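Local coordinates for protein endo-beta-N-acetylglucosaminidase F1 (Bacteroides thetaiotaomicron VPI-5482, PDB 6TCV) that probably hydrolyses high-mannose N-glycans within their chitobiose core, between the two N-acetylglucosamines, acting as a glycoside hydrolase of a human gut bacterium, at residues A[333-337]-A[360-365]; A[257-262]-A[308-312]. The protein carries 2 engineered substitutions. All blocks are in the same frame, centred on the assembly; numbering follows the deposited sequence.

Contact 1 of 2, residues A[333-337]-A[360-365]; sequences MYGVA and YPIGQM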
ATOM      1  N   MET A 333     -12.043  -9.286   7.212  1.00 14.01           N
ATOM      2  CA  MET A 333     -11.080  -8.935   6.181  1.00 13.75           C
ATOM      3  C   MET A 333      -9.701  -9.573   6.347  1.00 14.34           C
ATOM      4  O   MET A 333      -8.947  -9.628   5.359  1.00 15.50           O
ATOM      5  CB  MET A 333     -10.897  -7.398   6.094  1.00 14.18           C
ATOM      6  CG  MET A 333     -10.339  -6.943   4.750  1.00 13.87           C
ATOM      7  SD  MET A 333     -11.508  -7.266   3.392  1.00 14.57           S
ATOM      8  CE  MET A 333     -10.425  -8.064   2.180  1.00 14.74           C
ATOM      9  N   TYR A 334      -9.340 -10.017   7.552  1.00 14.68           N
ATOM     10  CA  TYR A 334      -7.967 -10.403   7.863  1.00 14.79           C
ATOM     11  C   TYR A 334      -7.926 -11.579   8.799  1.00 15.19           C
ATOM     12  O   TYR A 334      -8.686 -11.632   9.748  1.00 16.70           O
ATOM     13  CB  TYR A 334      -7.256  -9.235   8.548  1.00 15.89           C
ATOM     14  CG  TYR A 334      -5.793  -9.428   8.861  1.00 14.05           C
ATOM     15  CD1 TYR A 334      -4.820  -9.490   7.856  1.00 15.15           C
ATOM     16  CD2 TYR A 334      -5.376  -9.512  10.164  1.00 14.60           C
ATOM     17  CE1 TYR A 334      -3.475  -9.605   8.143  1.00 14.94           C
ATOM     18  CE2 TYR A 334      -4.004  -9.666  10.494  1.00 14.63           C
ATOM     19  CZ  TYR A 334      -3.054  -9.709   9.447  1.00 14.76           C
ATOM     20  OH  TYR A 334      -1.704  -9.812   9.717  1.00 15.01           O
ATOM     21  N   GLY A 335      -7.009 -12.493   8.554  1.00 15.58           N
ATOM     22  CA  GLY A 335      -6.764 -13.582   9.482  1.00 17.62           C
ATOM     23  C   GLY A 335      -6.302 -14.886   8.879  1.00 17.26           C
ATOM     24  O   GLY A 335      -5.627 -15.642   9.583  1.00 19.13           O
ATOM     25  N   VAL A 336      -6.610 -15.163   7.641  1.00 16.22           N
ATOM     26  CA  VAL A 336      -6.137 -16.374   6.962  1.00 15.71           C
ATOM     27  C   VAL A 336      -4.791 -16.102   6.329  1.00 16.61           C
ATOM     28  O   VAL A 336      -4.610 -15.116   5.603  1.00 17.18           O
ATOM     29  CB  VAL A 336      -7.172 -16.830   5.921  1.00 16.03           C
ATOM     30  CG1 VAL A 336      -6.573 -17.848   4.954  1.00 19.09           C
ATOM     31  CG2 VAL A 336      -8.355 -17.423   6.631  1.00 18.14           C
ATOM     32  N   ALA A 337      -3.834 -16.980   6.578  1.00 17.03           N
ATOM     33  CA  ALA A 337      -2.442 -16.658   6.324  1.00 17.10           C
ATOM     34  C   ALA A 337      -1.881 -17.351   5.089  1.00 18.62           C
ATOM     35  O   ALA A 337      -0.708 -17.108   4.736  1.00 17.78           O
ATOM     36  CB  ALA A 337      -1.621 -17.083   7.557  1.00 21.18           C
ATOM     37  N   TYR A 360      -1.629  -7.083  14.192  1.00 15.87           N
ATOM     38  CA  TYR A 360      -0.780  -8.217  14.482  1.00 15.91           C
ATOM     39  C   TYR A 360      -0.466  -8.912  13.166  1.00 14.13           C
ATOM     40  O   TYR A 360      -1.297  -8.934  12.251  1.00 15.12           O
ATOM     41  CB  TYR A 360      -1.429  -9.276  15.437  1.00 16.30           C
ATOM     42  CG  TYR A 360      -2.729  -9.856  14.923  1.00 16.26           C
ATOM     43  CD1 TYR A 360      -3.950  -9.155  14.999  1.00 18.40           C
ATOM     44  CD2 TYR A 360      -2.732 -11.078  14.260  1.00 17.27           C
ATOM     45  CE1 TYR A 360      -5.115  -9.702  14.426  1.00 18.19           C
ATOM     46  CE2 TYR A 360      -3.885 -11.588  13.703  1.00 21.54           C
ATOM     47  CZ  TYR A 360      -5.042 -10.882  13.785  1.00 18.39           C
ATOM     48  OH  TYR A 360      -6.193 -11.424  13.190  1.00 22.76           O
ATOM     49  N   PRO A 361       0.713  -9.532  13.069  1.00 15.87           N
ATOM     50  CA  PRO A 361       1.105 -10.267  11.850  1.00 17.08           C
ATOM     51  C   PRO A 361       0.563 -11.687  11.814  1.00 17.31           C
ATOM     52  O   PRO A 361       0.366 -12.313  12.866  1.00 18.71           O
ATOM     53  CB  PRO A 361       2.643 -10.282  11.934  1.00 15.79           C
ATOM     54  CG  PRO A 361       2.885 -10.322  13.435  1.00 17.32           C
ATOM     55  CD  PRO A 361       1.811  -9.447  14.052  1.00 16.36           C
ATOM     56  N   ILE A 362       0.396 -12.211  10.597  1.00 17.37           N
ATOM     57  CA  ILE A 362       0.101 -13.629  10.393  1.00 17.73           C
ATOM     58  C   ILE A 362       1.096 -14.229   9.404  1.00 17.73           C
ATOM     59  O   ILE A 362       1.766 -13.528   8.667  1.00 18.12           O
ATOM     60  CB  ILE A 362      -1.350 -13.850   9.939  1.00 17.89           C
ATOM     61  CG1 ILE A 362      -1.611 -13.209   8.605  1.00 17.35           C
ATOM     62  CG2 ILE A 362      -2.294 -13.253  11.004  1.00 18.39           C
ATOM     63  CD1 ILE A 362      -3.029 -13.417   8.055  1.00 18.75           C
ATOM     64  N   GLY A 363       1.149 -15.547   9.348  1.00 19.38           N
ATOM     65  CA  GLY A 363       2.097 -16.172   8.441  1.00 20.21           C
ATOM     66  C   GLY A 363       3.519 -15.765   8.739  1.00 18.44           C
ATOM     67  O   GLY A 363       3.944 -15.764   9.899  1.00 21.66           O
ATOM     68  N   GLN A 364       4.274 -15.438   7.685  0.51 19.75           N
ATOM     69  CA  GLN A 364       5.653 -14.985   7.825  0.51 19.53           C
ATOM     70  C   GLN A 364       5.753 -13.494   8.097  0.51 16.84           C
ATOM     71  O   GLN A 364       6.870 -12.985   8.236  0.51 20.14           O
ATOM     72  CB  GLN A 364       6.491 -15.279   6.561  0.51 18.35           C
ATOM     73  CG  GLN A 364       6.798 -16.744   6.312  0.51 21.44           C
ATOM     74  CD  GLN A 364       7.665 -16.997   5.079  0.51 29.13           C
ATOM     75  OE1 GLN A 364       8.680 -16.334   4.857  0.51 27.98           O
ATOM     76  NE2 GLN A 364       7.258 -17.967   4.273  0.51 31.16           N
ATOM     77  N   MET A 365       4.622 -12.764   8.128  1.00 16.33           N
ATOM     78  CA  MET A 365       4.711 -11.336   8.352  1.00 16.00           C
ATOM     79  C   MET A 365       5.303 -11.084   9.732  1.00 17.71           C
ATOM     80  O   MET A 365       5.344 -11.960  10.598  1.00 18.27           O
ATOM     81  CB  MET A 365       3.297 -10.742   8.414  1.00 16.92           C
ATOM     82  CG  MET A 365       2.511 -10.907   7.144  1.00 16.27           C
ATOM     83  SD  MET A 365       0.753 -10.487   7.296  1.00 16.25           S
ATOM     84  CE  MET A 365       0.822  -8.693   7.479  1.00 15.36           C
TER
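Y334 reaches from the loop after strand 324-329 to Y360, I362 and M365 in the loop after strand 350-353; the two strands are parallel neighbours in a sheet consistent with the (β/α)8 barrel of endo-β-N-acetylglucosaminidases of this kind. The second loop contains a type II' β turn from I362 to M365, closed by M365 N to I362 O at 3.0 Å, with G363 at its second position, where the positive phi suits glycine.

Polar evidence centres on the phenol. Y334 OH donates to Y360 O at 2.7 Å; the oxygen is approached in its carbonyl plane, on a lone pair, with a C=O...donor angle of 143°. The ring gets there because Y334 CG stands opposite the backbone N (chi1 -176°), which directs the side chain across to the other loop.

Aromatic contact comes next. The edge of Y334 meets the face of Y360 in a T-shaped pair, ring centroids 5.3 Å apart and planes at 63°. CE2 of Y334 does the touching, 3.7 Å from Y360 CZ and displaced toward the rim of that face.

Apolar contacts add to this. I362 CD1 lies over one face of Y334 as a CH-pi contact, 4.2 Å from the ring centroid, and the same methyl comes within 3.4 Å of V336 O. M365 instead meets the ring at its edge, its sulfur near the ring plane. Since bond, stack and methyl act on different parts of one phenol, they would together restrict its rotation. V327 and D329 on strand 324-329 and V351 on strand 350-353 also touch Y334. Next to the turn, A337 CB lies 3.6 Å from G363 N.

Contact 2 of 2, residues A[257-262]-A[308-312]; sequences LAQLSE and AAARL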
ATOM      1  N   LEU A 257     -16.396  -7.391   0.564  1.00 13.43           N
ATOM      2  CA  LEU A 257     -15.005  -7.731   0.321  1.00 13.51           C
ATOM      3  C   LEU A 257     -14.589  -9.040   0.949  1.00 14.79           C
ATOM      4  O   LEU A 257     -13.527  -9.558   0.573  1.00 14.72           O
ATOM      5  CB  LEU A 257     -14.103  -6.601   0.832  1.00 13.78           C
ATOM      6  CG  LEU A 257     -14.458  -5.245   0.212  1.00 13.47           C
ATOM      7  CD1 LEU A 257     -13.695  -4.109   0.947  1.00 14.49           C
ATOM      8  CD2 LEU A 257     -14.107  -5.187  -1.270  1.00 13.55           C
ATOM      9  N   ALA A 258     -15.378  -9.602   1.869  1.00 13.90           N
ATOM     10  CA  ALA A 258     -15.090 -10.890   2.497  1.00 13.79           C
ATOM     11  C   ALA A 258     -16.161 -11.911   2.128  1.00 14.93           C
ATOM     12  O   ALA A 258     -16.307 -12.929   2.820  1.00 15.45           O
ATOM     13  CB  ALA A 258     -14.970 -10.746   4.021  1.00 15.84           C
ATOM     14  N   GLN A 259     -16.917 -11.704   1.023  1.00 14.27           N
ATOM     15  CA  GLN A 259     -17.964 -12.642   0.667  1.00 16.05           C
ATOM     16  C   GLN A 259     -18.070 -12.864  -0.837  1.00 15.29           C
ATOM     17  O   GLN A 259     -19.161 -13.145  -1.344  1.00 16.86           O
ATOM     18  CB  GLN A 259     -19.332 -12.267   1.254  1.00 16.12           C
ATOM     19  CG  GLN A 259     -19.872 -10.901   0.825  1.00 16.27           C
ATOM     20  CD  GLN A 259     -20.805 -10.263   1.846  1.00 16.60           C
ATOM     21  OE1 GLN A 259     -20.468 -10.220   3.033  1.00 16.44           O
ATOM     22  NE2 GLN A 259     -21.991  -9.809   1.429  1.00 15.99           N
ATOM     23  N   LEU A 260     -16.963 -12.751  -1.548  1.00 15.36           N
ATOM     24  CA  LEU A 260     -16.898 -13.094  -2.981  1.00 15.39           C
ATOM     25  C   LEU A 260     -16.476 -14.545  -3.117  1.00 15.97           C
ATOM     26  O   LEU A 260     -15.621 -15.014  -2.354  1.00 17.00           O
ATOM     27  CB  LEU A 260     -15.912 -12.156  -3.685  1.00 15.41           C
ATOM     28  CG  LEU A 260     -16.224 -10.671  -3.527  1.00 14.87           C
ATOM     29  CD1 LEU A 260     -15.252  -9.835  -4.281  1.00 16.26           C
ATOM     30  CD2 LEU A 260     -17.660 -10.311  -3.956  1.00 19.94           C
ATOM     31  N   SER A 261     -17.102 -15.242  -4.083  1.00 16.52           N
ATOM     32  CA  SER A 261     -16.656 -16.567  -4.449  1.00 16.85           C
ATOM     33  C   SER A 261     -15.252 -16.481  -5.036  1.00 16.39           C
ATOM     34  O   SER A 261     -14.736 -15.399  -5.309  1.00 16.21           O
ATOM     35  CB  SER A 261     -17.612 -17.134  -5.501  1.00 17.30           C
ATOM     36  OG  SER A 261     -17.478 -16.336  -6.666  1.00 17.60           O
ATOM     37  N   GLU A 262     -14.635 -17.631  -5.300  1.00 17.43           N
ATOM     38  CA  GLU A 262     -13.305 -17.592  -5.875  1.00 16.82           C
ATOM     39  C   GLU A 262     -13.296 -16.814  -7.199  1.00 16.35           C
ATOM     40  O   GLU A 262     -12.433 -15.962  -7.417  1.00 17.12           O
ATOM     41  CB  GLU A 262     -12.738 -19.000  -6.076  1.00 18.38           C
ATOM     42  CG  GLU A 262     -11.363 -18.944  -6.689  1.00 21.42           C
ATOM     43  CD  GLU A 262     -10.577 -20.238  -6.600  1.00 28.70           C
ATOM     44  OE1 GLU A 262     -11.123 -21.223  -6.066  1.00 32.83           O
ATOM     45  OE2 GLU A 262      -9.426 -20.240  -7.115  1.00 31.69           O
ATOM     46  N   ALA A 308     -12.493 -16.087   2.299  1.00 15.22           N
ATOM     47  CA  ALA A 308     -12.902 -15.389   1.090  1.00 15.54           C
ATOM     48  C   ALA A 308     -12.186 -14.058   0.970  1.00 15.07           C
ATOM     49  O   ALA A 308     -11.813 -13.640  -0.131  1.00 15.34           O
ATOM     50  CB  ALA A 308     -14.433 -15.169   1.110  1.00 16.29           C
ATOM     51  N   ALA A 309     -12.015 -13.364   2.086  1.00 15.19           N
ATOM     52  CA  ALA A 309     -11.254 -12.122   2.100  1.00 14.46           C
ATOM     53  C   ALA A 309      -9.813 -12.345   1.667  1.00 14.03           C
ATOM     54  O   ALA A 309      -9.254 -11.574   0.869  1.00 13.78           O
ATOM     55  CB  ALA A 309     -11.304 -11.495   3.488  1.00 15.46           C
ATOM     56  N   ALA A 310      -9.186 -13.388   2.201  1.00 14.09           N
ATOM     57  CA  ALA A 310      -7.797 -13.681   1.826  1.00 14.72           C
ATOM     58  C   ALA A 310      -7.693 -13.986   0.344  1.00 14.09           C
ATOM     59  O   ALA A 310      -6.748 -13.548  -0.322  1.00 14.63           O
ATOM     60  CB  ALA A 310      -7.260 -14.844   2.668  1.00 15.76           C
ATOM     61  N   ARG A 311      -8.645 -14.748  -0.193  1.00 14.88           N
ATOM     62  CA  ARG A 311      -8.656 -14.991  -1.637  1.00 14.72           C
ATOM     63  C   ARG A 311      -8.640 -13.673  -2.429  1.00 13.86           C
ATOM     64  O   ARG A 311      -7.857 -13.505  -3.375  1.00 14.48           O
ATOM     65  CB  ARG A 311      -9.854 -15.855  -2.018  1.00 15.68           C
ATOM     66  CG  ARG A 311     -10.139 -15.926  -3.565  1.00 16.86           C
ATOM     67  CD  ARG A 311      -9.018 -16.640  -4.319  1.00 16.80           C
ATOM     68  NE  ARG A 311      -8.917 -18.041  -3.890  1.00 18.21           N
ATOM     69  CZ  ARG A 311      -7.954 -18.846  -4.294  1.00 18.44           C
ATOM     70  NH1 ARG A 311      -7.023 -18.460  -5.133  1.00 18.07           N
ATOM     71  NH2 ARG A 311      -7.884 -20.084  -3.788  1.00 21.76           N
ATOM     72  N   LEU A 312      -9.464 -12.722  -2.029  1.00 13.43           N
ATOM     73  CA  LEU A 312      -9.478 -11.434  -2.713  1.00 14.38           C
ATOM     74  C   LEU A 312      -8.139 -10.731  -2.596  1.00 13.58           C
ATOM     75  O   LEU A 312      -7.615 -10.198  -3.585  1.00 14.08           O
ATOM     76  CB  LEU A 312     -10.608 -10.517  -2.170  1.00 13.09           C
ATOM     77  CG  LEU A 312     -10.605  -9.093  -2.731  1.00 13.46           C
ATOM     78  CD1 LEU A 312     -10.797  -9.105  -4.254  1.00 14.85           C
ATOM     79  CD2 LEU A 312     -11.642  -8.221  -2.035  1.00 13.61           C
TER
HETATM   80  O   HOH W   1     -14.078 -11.915  -0.889  1.00 15.67           O
HETATM   81  O   HOH W   2     -13.016 -15.257  -2.389  1.00 27.29           O
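In the outer layer of the barrel, the loop that leads from strand 243-249 into helix 262-278 rests on helix 306-319, with A258 and L260 over A308 and with E262 across R311. S261 is the N-cap of helix 262-278, its OG accepting from G264 N.

The small side chains of A308 and A309 let the loop backbone come close, the CA atoms of A258 and A309 being 4.0 Å apart: A308 CB sits 3.4 Å from A258 O, and A309 CB lies 3.8 Å from A258 CB. One turn on, L312 CD2 meets L257 CD2 at 4.0 Å and also touches L257 O; F268 of helix 262-278 packs against both leucines.

Water joins the two backbones. Water 1 donates to L257 O at 2.8 Å and accepts from L260 N at 3.1 Å, while its second donation, to A308 O at 2.9 Å, is weak. A308 O in addition takes the helical bond from L312 N. Water 2 stands between L260 O and A308 O.

The charged pair is stacked face on face. E262, extended beyond CG, brings its carboxylate over the R311 guanidinium with the planes 13° apart, and OE2 lies above the centre of that group, 3.6 Å from NH1. R311 can lie beneath it because its chain bends at chi2 and chi3. With no N-H aimed at OE2, the attraction is one of charge. It adds to the salt bridges of NH1 with E315 and D340, and these acidic groups together probably offset the positive charge of R311 and hold its guanidinium in place.

How the contacts relate
Contact 2 closes before contact 1 opens along the chain, and their centres lie about 15 Å apart. Helix 306-319 is the element between them: it carries one side of contact 2, and the loop 333-337 of contact 1 packs on it as well. They touch directly, M333 O at 3.5 Å from A309 CB, M333 SD at 3.7 Å from L257 CB, and V336 CB against A310 CB. The loops follow strands 243-249, 324-329 and 350-353 of the same barrel sheet; 257-262 and 333-337 both pack on the helix, and 333-337 passes the connection on to 360-365. The L257 side chain is about 9 Å from the nearest N-acetylglucosamine, near the glycan but not touching it.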